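Local atomic coordinates of Ras-related protein Rab-7L1 (Homo sapiens, PDB entry 6HH2), a protein that binds GDP and GTP as a small Rab GTPase, regulates vesicle trafficking, including retrograde recycling between lysosomes and the Golgi, and recruits the kinase LRRK2 to the Golgi complex. Residues H9-V13 with M176-S180. The protein carries 4 engineered substitutions. Sequence-based numbering, arbitrary orientation.
Sequences HLFKV and MMRNS
The ring of Phe-11, standing up from strand 8-17, fits into a hollow made by Met-176, Met-177 and Ser-180, and illustrates how a helix terminus is keyed to a sheet by shape. Met-176 supplies the floor: its CB sits almost over the ring centre in a CH-pi contact, 3.8 Å from the centroid and 7° off the normal. Its chain then runs back along the phenyl, antiparallel to it, extended through chi2 (-171°) to bring SD to Phe-11 CB at 3.7 Å; the bend at chi3 (-66°) turns CE against Val-13 CG2. Two further atoms border the ring edge in its plane, Met-177 SD beside Phe-11 CE2 (3.6 Å) and Ser-180 OG beside Phe-11 CE1 (3.3 Å).

In the Ras-like P-loop fold of the Rab family, strand 8-17 is an inner strand of the sheet and helix 165-178 the C-terminal helix packed on one face of it; Leu-62 of the neighbouring strand meets both Phe-11 and Met-176.

Met-177 reaches both rings. Folded back at chi2 and chi3, it comes in perpendicular to Phe-11, its sulfur wedged between the phenyl edge and the face of His-9, while CE lies over the imidazole face in a CH-pi contact, 3.6 Å from the centroid. Polar groups finish the outer end: a water in the imidazole plane links His-9 ND1 (2.7 Å) to Ser-180 OG, whose own hydroxyl donates to Met-176 O (2.9 Å), and Glu-58 holds His-9 NE2.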
loop_
_atom_site.group_PDB
_atom_site.type_symbol
_atom_site.label_atom_id
_atom_site.label_comp_id
_atom_site.label_asym_id
_atom_site.label_seq_id
_atom_site.Cartn_x
_atom_site.Cartn_y
_atom_site.Cartn_z
ATOM N N HIS A 9 17.317 -1.130 6.726
ATOM C CA HIS A 9 16.719 -0.780 5.446
ATOM C C HIS A 9 15.384 -0.145 5.761
ATOM O O HIS A 9 14.483 -0.827 6.235
ATOM C CB HIS A 9 16.494 -2.035 4.596
ATOM C CG HIS A 9 17.754 -2.834 4.370
ATOM N ND1 HIS A 9 18.601 -2.581 3.315
ATOM C CD2 HIS A 9 18.316 -3.853 5.068
ATOM C CE1 HIS A 9 19.635 -3.406 3.369
ATOM N NE2 HIS A 9 19.501 -4.176 4.438
ATOM N N LEU A 10 15.240 1.145 5.466
ATOM C CA LEU A 10 14.035 1.887 5.797
ATOM C C LEU A 10 13.244 2.145 4.525
ATOM O O LEU A 10 13.797 2.678 3.544
ATOM C CB LEU A 10 14.429 3.220 6.436
ATOM C CG LEU A 10 13.255 4.149 6.721
ATOM C CD1 LEU A 10 12.286 3.617 7.796
ATOM C CD2 LEU A 10 13.830 5.501 7.146
ATOM N N PHE A 11 11.962 1.754 4.530
ATOM C CA PHE A 11 11.078 1.933 3.381
ATOM C C PHE A 11 9.809 2.667 3.796
ATOM O O PHE A 11 9.096 2.219 4.693
ATOM C CB PHE A 11 10.698 0.588 2.727
ATOM C CG PHE A 11 11.883 -0.197 2.240
ATOM C CD1 PHE A 11 12.739 0.315 1.249
ATOM C CD2 PHE A 11 12.165 -1.429 2.818
ATOM C CE1 PHE A 11 13.819 -0.458 0.805
ATOM C CE2 PHE A 11 13.259 -2.178 2.365
ATOM C CZ PHE A 11 14.084 -1.661 1.393
ATOM N N LYS A 12 9.491 3.749 3.096
ATOM C CA LYS A 12 8.226 4.465 3.283
ATOM C C LYS A 12 7.240 3.941 2.256
ATOM O O LYS A 12 7.516 3.957 1.041
ATOM C CB LYS A 12 8.499 5.965 3.103
ATOM C CG LYS A 12 7.224 6.834 2.944
ATOM C CD LYS A 12 7.545 8.316 3.045
ATOM C CE LYS A 12 6.206 9.072 2.821
ATOM N NZ LYS A 12 6.442 10.559 2.942
ATOM N N VAL A 13 6.122 3.400 2.728
ATOM C CA VAL A 13 5.132 2.750 1.865
ATOM C C VAL A 13 3.846 3.571 1.959
ATOM O O VAL A 13 3.322 3.797 3.062
ATOM C CB VAL A 13 4.875 1.313 2.341
ATOM C CG1 VAL A 13 3.775 0.684 1.494
ATOM C CG2 VAL A 13 6.207 0.514 2.261
ATOM N N MET A 176 11.134 -4.174 -2.766
ATOM C CA MET A 176 11.809 -2.952 -2.327
ATOM C C MET A 176 13.260 -3.234 -1.962
ATOM O O MET A 176 14.144 -2.415 -2.228
ATOM C CB MET A 176 11.078 -2.334 -1.136
ATOM C CG MET A 176 9.672 -1.767 -1.526
ATOM S SD MET A 176 8.922 -0.830 -0.199
ATOM C CE MET A 176 8.639 -2.121 1.078
ATOM N N MET A 177 13.533 -4.409 -1.374
ATOM C CA MET A 177 14.925 -4.781 -1.107
ATOM C C MET A 177 15.715 -4.963 -2.403
ATOM O O MET A 177 16.862 -4.508 -2.517
ATOM C CB MET A 177 14.973 -6.052 -0.251
ATOM C CG MET A 177 14.521 -5.813 1.197
ATOM S SD MET A 177 15.721 -4.833 2.107
ATOM C CE MET A 177 17.031 -6.034 2.385
ATOM N N ARG A 178 15.105 -5.593 -3.404
ATOM C CA ARG A 178 15.768 -5.773 -4.688
ATOM C C ARG A 178 16.053 -4.433 -5.347
ATOM O O ARG A 178 17.088 -4.250 -5.990
ATOM C CB ARG A 178 14.908 -6.647 -5.596
ATOM C CG ARG A 178 15.658 -7.087 -6.853
ATOM C CD ARG A 178 14.849 -8.033 -7.728
ATOM N NE ARG A 178 15.596 -8.355 -8.952
ATOM C CZ ARG A 178 15.188 -9.226 -9.879
ATOM N NH1 ARG A 178 14.028 -9.874 -9.720
ATOM N NH2 ARG A 178 15.930 -9.438 -10.958
ATOM N N ASN A 179 15.147 -3.474 -5.193
ATOM C CA ASN A 179 15.354 -2.166 -5.798
ATOM C C ASN A 179 16.328 -1.297 -5.017
ATOM O O ASN A 179 16.652 -0.206 -5.493
ATOM C CB ASN A 179 14.021 -1.418 -5.853
ATOM C CG ASN A 179 13.078 -1.955 -6.904
ATOM O OD1 ASN A 179 13.493 -2.698 -7.796
ATOM N ND2 ASN A 179 11.809 -1.535 -6.845
ATOM N N SER A 180 16.771 -1.728 -3.835
ATOM C CA SER A 180 17.681 -0.949 -2.986
ATOM C C SER A 180 19.120 -0.963 -3.500
ATOM O O SER A 180 19.609 -1.998 -3.960
ATOM C CB SER A 180 17.680 -1.523 -1.575
ATOM O OG SER A 180 16.478 -1.202 -0.950
HETATM O O HOH W 1 17.695 -0.743 1.496
#